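Local coordinates for protein NolR (Sinorhizobium fredii, PDB 4OMZ) that binds DNA as an ArsR-family helix-turn-helix transcription regulator controlling nodulation and symbiosis genes in rhizobia, at the interface of chains A and B. Coordinates in Å, arbitrary orientation; residue numbers count along the deposited sequence, not the author numbering. Chains: chain A/B, NolR.

Contact 1: the interface of chains A and B. Residues chain A 18-19, 22, 89; chain B 97, 100-101.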
ATOM      1  N   ILE A  18     -11.281   4.199  -2.065  1.00 28.56           N
ATOM      2  CA  ILE A  18     -10.516   4.346  -3.309  1.00 36.49           C
ATOM      3  C   ILE A  18      -9.000   4.197  -3.089  1.00 41.73           C
ATOM      4  O   ILE A  18      -8.315   3.399  -3.772  1.00 44.30           O
ATOM      5  CB  ILE A  18     -10.805   5.698  -3.973  1.00 33.45           C
ATOM      6  CG1 ILE A  18     -12.245   5.730  -4.489  1.00 31.71           C
ATOM      7  CG2 ILE A  18      -9.814   5.964  -5.096  1.00 30.21           C
ATOM      8  CD1 ILE A  18     -12.783   7.119  -4.689  1.00 33.50           C
ATOM      9  N   ALA A  19      -8.489   4.949  -2.118  1.00 38.96           N
ATOM     10  CA  ALA A  19      -7.072   4.923  -1.786  1.00 33.42           C
ATOM     11  C   ALA A  19      -6.630   3.507  -1.423  1.00 34.30           C
ATOM     12  O   ALA A  19      -5.576   3.041  -1.864  1.00 29.71           O
ATOM     13  CB  ALA A  19      -6.780   5.880  -0.642  1.00 26.55           C
ATOM     14  N   PHE A  22      -6.276   1.316  -4.555  1.00 28.85           N
ATOM     15  CA  PHE A  22      -4.980   1.574  -5.182  1.00 26.03           C
ATOM     16  C   PHE A  22      -3.815   0.905  -4.425  1.00 36.42           C
ATOM     17  O   PHE A  22      -3.005   0.146  -5.007  1.00 39.35           O
ATOM     18  CB  PHE A  22      -4.777   3.082  -5.268  1.00 26.35           C
ATOM     19  CG  PHE A  22      -3.354   3.505  -5.453  1.00 36.00           C
ATOM     20  CD1 PHE A  22      -2.655   3.182  -6.602  1.00 26.94           C
ATOM     21  CD2 PHE A  22      -2.715   4.244  -4.467  1.00 36.31           C
ATOM     22  CE1 PHE A  22      -1.343   3.589  -6.765  1.00 27.31           C
ATOM     23  CE2 PHE A  22      -1.404   4.654  -4.624  1.00 34.60           C
ATOM     24  CZ  PHE A  22      -0.716   4.325  -5.774  1.00 30.08           C
ATOM     25  N   SER A  89       0.867   8.043  -9.633  1.00 19.17           N
ATOM     26  CA  SER A  89       0.566   7.437  -8.336  1.00 23.04           C
ATOM     27  C   SER A  89       1.617   6.407  -7.918  1.00 29.50           C
ATOM     28  O   SER A  89       2.184   6.479  -6.814  1.00 25.85           O
ATOM     29  CB  SER A  89      -0.804   6.765  -8.376  1.00 31.33           C
ATOM     30  OG  SER A  89      -1.832   7.710  -8.592  1.00 48.08           O
TER
ATOM     31  N   LEU B  97      -0.480   9.911  -0.643  1.00 26.98           N
ATOM     32  CA  LEU B  97      -1.904   9.754  -0.925  1.00 22.17           C
ATOM     33  C   LEU B  97      -2.616  11.104  -0.983  1.00 28.66           C
ATOM     34  O   LEU B  97      -3.496  11.323  -1.817  1.00 28.86           O
ATOM     35  CB  LEU B  97      -2.561   8.869   0.137  1.00 22.18           C
ATOM     36  CG  LEU B  97      -2.178   7.390   0.193  1.00 22.92           C
ATOM     37  CD1 LEU B  97      -2.920   6.701   1.328  1.00 20.27           C
ATOM     38  CD2 LEU B  97      -2.460   6.704  -1.138  1.00 26.12           C
ATOM     39  N   ILE B 100      -1.717  12.540  -4.317  1.00 36.28           N
ATOM     40  CA  ILE B 100      -2.387  11.782  -5.368  1.00 27.23           C
ATOM     41  C   ILE B 100      -3.862  12.141  -5.503  1.00 31.41           C
ATOM     42  O   ILE B 100      -4.371  12.306  -6.614  1.00 24.13           O
ATOM     43  CB  ILE B 100      -2.296  10.260  -5.105  1.00 26.43           C
ATOM     44  CG1 ILE B 100      -0.850   9.770  -5.205  1.00 26.64           C
ATOM     45  CG2 ILE B 100      -3.205   9.488  -6.062  1.00 22.79           C
ATOM     46  CD1 ILE B 100      -0.605   8.466  -4.476  1.00 23.67           C
ATOM     47  N   TYR B 101      -4.538  12.270  -4.364  1.00 32.21           N
ATOM     48  CA  TYR B 101      -5.995  12.372  -4.338  1.00 40.81           C
ATOM     49  C   TYR B 101      -6.510  13.740  -3.908  1.00 45.61           C
ATOM     50  O   TYR B 101      -7.715  13.986  -3.936  1.00 51.82           O
ATOM     51  CB  TYR B 101      -6.575  11.313  -3.393  1.00 23.11           C
ATOM     52  CG  TYR B 101      -6.415   9.891  -3.866  1.00 31.38           C
ATOM     53  CD1 TYR B 101      -7.200   9.394  -4.891  1.00 32.05           C
ATOM     54  CD2 TYR B 101      -5.473   9.048  -3.293  1.00 31.09           C
ATOM     55  CE1 TYR B 101      -7.056   8.090  -5.336  1.00 35.13           C
ATOM     56  CE2 TYR B 101      -5.323   7.744  -3.727  1.00 33.18           C
ATOM     57  CZ  TYR B 101      -6.120   7.271  -4.748  1.00 36.21           C
ATOM     58  OH  TYR B 101      -5.978   5.973  -5.186  1.00 43.64           O
TER
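B:Tyr101, the last residue of helix 88-101, sets the rim of its ring against A:Ile18 and A:Ala19 on helix 10-26 in a helix-to-helix part of the NolR dimer interface; chain A hides 67 Å² of the tyrosine. Methyl CG2 of A:Ile18 meets ring carbon CE1 of B:Tyr101 at 3.5 Å. On the same side of the ring plane, A:Ala19 brings its CA to 3.8 Å from CE2 of B:Tyr101. The other face is covered from within chain B by CG2 of B:Ile100, offset toward the rim, while CD2 of B:Leu97 sits in plane at the ring edge. These contacts probably restrict rotation of the ring. With CG of A:Phe22 anti to the backbone N (chi1 161°), the phenyl group reaches toward helix 88-101 of chain B. There its CE2 lies 3.9 Å from CD1 of B:Ile100, whose side chain comes from the opposite direction and meets the ring at its CE2 rim, off the plane. CD2 of B:Leu97 stands 4.1 Å from CD2 of A:Phe22. The phenol is turned steeply against this phenyl ring and points its hydroxyl end at the CB-CG root. An alanine in place of B:Tyr101 would probably open a gap beside A:Ile18 and A:Ala19 and remove the phenol packed at the base of A:Phe22. Outward, at the polar rim, A:Ser89 touches the branched side of B:Ile100, its hydroxyl OG resting 3.4 Å from methyl CG2.

Contact 2: the interface of chains A and B. Residues chain A 20, 23-24, 27; chain B 26-29.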
ATOM      1  N   ALA A  20      -7.452   2.821  -0.635  1.00 33.58           N
ATOM      2  CA  ALA A  20      -7.127   1.460  -0.227  1.00 27.84           C
ATOM      3  C   ALA A  20      -7.170   0.507  -1.417  1.00 28.84           C
ATOM      4  O   ALA A  20      -6.448  -0.480  -1.432  1.00 29.02           O
ATOM      5  CB  ALA A  20      -8.068   0.985   0.870  1.00 25.61           C
ATOM      6  N   LEU A  23      -3.741   1.164  -3.120  1.00 28.69           N
ATOM      7  CA  LEU A  23      -2.671   0.601  -2.298  1.00 25.69           C
ATOM      8  C   LEU A  23      -2.714  -0.919  -2.330  1.00 37.42           C
ATOM      9  O   LEU A  23      -1.681  -1.585  -2.304  1.00 34.35           O
ATOM     10  CB  LEU A  23      -2.779   1.068  -0.852  1.00 24.80           C
ATOM     11  CG  LEU A  23      -2.438   2.519  -0.556  1.00 32.43           C
ATOM     12  CD1 LEU A  23      -2.612   2.783   0.927  1.00 26.97           C
ATOM     13  CD2 LEU A  23      -1.023   2.793  -1.010  1.00 25.40           C
ATOM     14  N   SER A  24      -3.928  -1.456  -2.392  1.00 40.56           N
ATOM     15  CA  SER A  24      -4.123  -2.893  -2.455  1.00 35.61           C
ATOM     16  C   SER A  24      -3.509  -3.420  -3.734  1.00 38.25           C
ATOM     17  O   SER A  24      -2.919  -4.500  -3.739  1.00 33.98           O
ATOM     18  CB  SER A  24      -5.605  -3.251  -2.394  1.00 29.12           C
ATOM     19  OG  SER A  24      -6.109  -3.055  -1.085  1.00 37.11           O
ATOM     20  N   ALA A  27       0.145  -3.356  -2.772  1.00 43.61           N
ATOM     21  CA  ALA A  27       0.610  -4.012  -1.547  1.00 43.67           C
ATOM     22  C   ALA A  27       0.814  -5.514  -1.741  1.00 48.00           C
ATOM     23  O   ALA A  27       0.250  -6.331  -1.014  1.00 48.96           O
ATOM     24  CB  ALA A  27      -0.359  -3.758  -0.400  1.00 37.21           C
TER
ATOM     25  N   MET B  26      -1.176  -0.936   5.694  1.00 35.51           N
ATOM     26  CA  MET B  26      -1.933   0.275   5.347  1.00 38.58           C
ATOM     27  C   MET B  26      -3.039   0.095   4.293  1.00 39.39           C
ATOM     28  O   MET B  26      -3.913   0.958   4.164  1.00 22.40           O
ATOM     29  CB  MET B  26      -0.984   1.377   4.883  1.00 33.09           C
ATOM     30  CG  MET B  26      -0.141   1.960   5.996  1.00 31.36           C
ATOM     31  SD  MET B  26       0.742   3.428   5.451  1.00 33.79           S
ATOM     32  CE  MET B  26      -0.603   4.615   5.360  1.00 29.32           C
ATOM     33  N   ALA B  27      -3.003  -0.999   3.532  1.00 34.29           N
ATOM     34  CA  ALA B  27      -3.906  -1.146   2.383  1.00 34.07           C
ATOM     35  C   ALA B  27      -5.306  -1.642   2.767  1.00 30.72           C
ATOM     36  O   ALA B  27      -5.808  -2.621   2.215  1.00 27.40           O
ATOM     37  CB  ALA B  27      -3.288  -2.076   1.347  1.00 29.48           C
ATOM     38  N   ASN B  28      -5.933  -0.937   3.699  1.00 29.29           N
ATOM     39  CA  ASN B  28      -7.300  -1.211   4.115  1.00 29.85           C
ATOM     40  C   ASN B  28      -7.990   0.114   4.436  1.00 43.82           C
ATOM     41  O   ASN B  28      -7.395   0.981   5.082  1.00 48.22           O
ATOM     42  CB  ASN B  28      -7.315  -2.153   5.325  1.00 38.96           C
ATOM     43  CG  ASN B  28      -8.719  -2.438   5.835  1.00 42.79           C
ATOM     44  OD1 ASN B  28      -9.246  -1.708   6.673  1.00 43.29           O
ATOM     45  ND2 ASN B  28      -9.325  -3.511   5.337  1.00 36.50           N
ATOM     46  N   PRO B  29      -9.239   0.291   3.974  1.00 40.51           N
ATOM     47  CA  PRO B  29      -9.906   1.590   4.147  1.00 40.43           C
ATOM     48  C   PRO B  29     -10.058   1.975   5.616  1.00 39.54           C
ATOM     49  O   PRO B  29      -9.836   3.135   6.001  1.00 34.66           O
ATOM     50  CB  PRO B  29     -11.276   1.377   3.492  1.00 38.61           C
ATOM     51  CG  PRO B  29     -11.461  -0.114   3.439  1.00 37.51           C
ATOM     52  CD  PRO B  29     -10.093  -0.695   3.287  1.00 24.86           C
TER
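The side chain of A:Ser24 turns back along its own helix and gives a hydrogen bond from OG to the backbone O of A:Ala20, 2.6 Å away, and both residues also touch chain B. This is the N-terminal helix 10-26 of an ArsR-type helix-turn-helix protein, packed here against the short turn joining helix 10-26 to helix 29-38 in the other subunit. The hydroxyl approaches the carbonyl at a C=O to donor angle of 150° and lies 29° out of the carbonyl plane. The bond goes one helical turn back because OG is anti to the carbonyl carbon of A:Ser24, beside the backbone N (chi1 -73°). This link to A:Ala20 is likely to limit rotation of the hydroxyl. The same OG comes to 3.3 Å from the backbone O of B:Ala27, a close approach rather than a second hydrogen bond, since its donor is directed to O of A:Ala20. B:Ala27 is the wedge of the patch: 65 Å² of it is hidden, and its methyl group enters beside A:Leu23, A:Ser24 and A:Ala27. CB of A:Leu23 is 3.9 Å from CB of B:Ala27, so the leucine meets it with the root of its side chain. Farther out, branch CD1 of A:Leu23 extends toward the backbone O of B:Met26. The two copies of the same alanine meet methyl to methyl, CB of A:Ala27 being 3.8 Å from CB of B:Ala27, as suits a residue close to the two-fold axis. Past the turn, the methyl of A:Ala20 packs on the start of helix 29-38, its CB 3.6 Å from ring carbon CD of B:Pro29. The proline ring meets this methyl with its N-CD edge. B:Asn28 adds its backbone to the same surface, CA lying 4.0 Å from CB of A:Ala20.

Contact 1 and contact 2 have their C-alpha centres about 10 Å apart and share helix 10-26 of chain A, whose residues are divided between them, 18, 19 and 22 in contact 1 and 20, 23 and 24 in contact 2. In contact 1 that helix meets helix 88-101 of chain B, and helix 88-101 of chain A touches its own counterpart through A:Ser89; in contact 2 it meets the turn between the partner's helices 10-26 and 29-38. Two-fold symmetry repeats each contact with the chains exchanged. Such pairing is typical of ArsR-family dimers, and it probably sets the spacing of the two DNA-binding helix-turn-helix units.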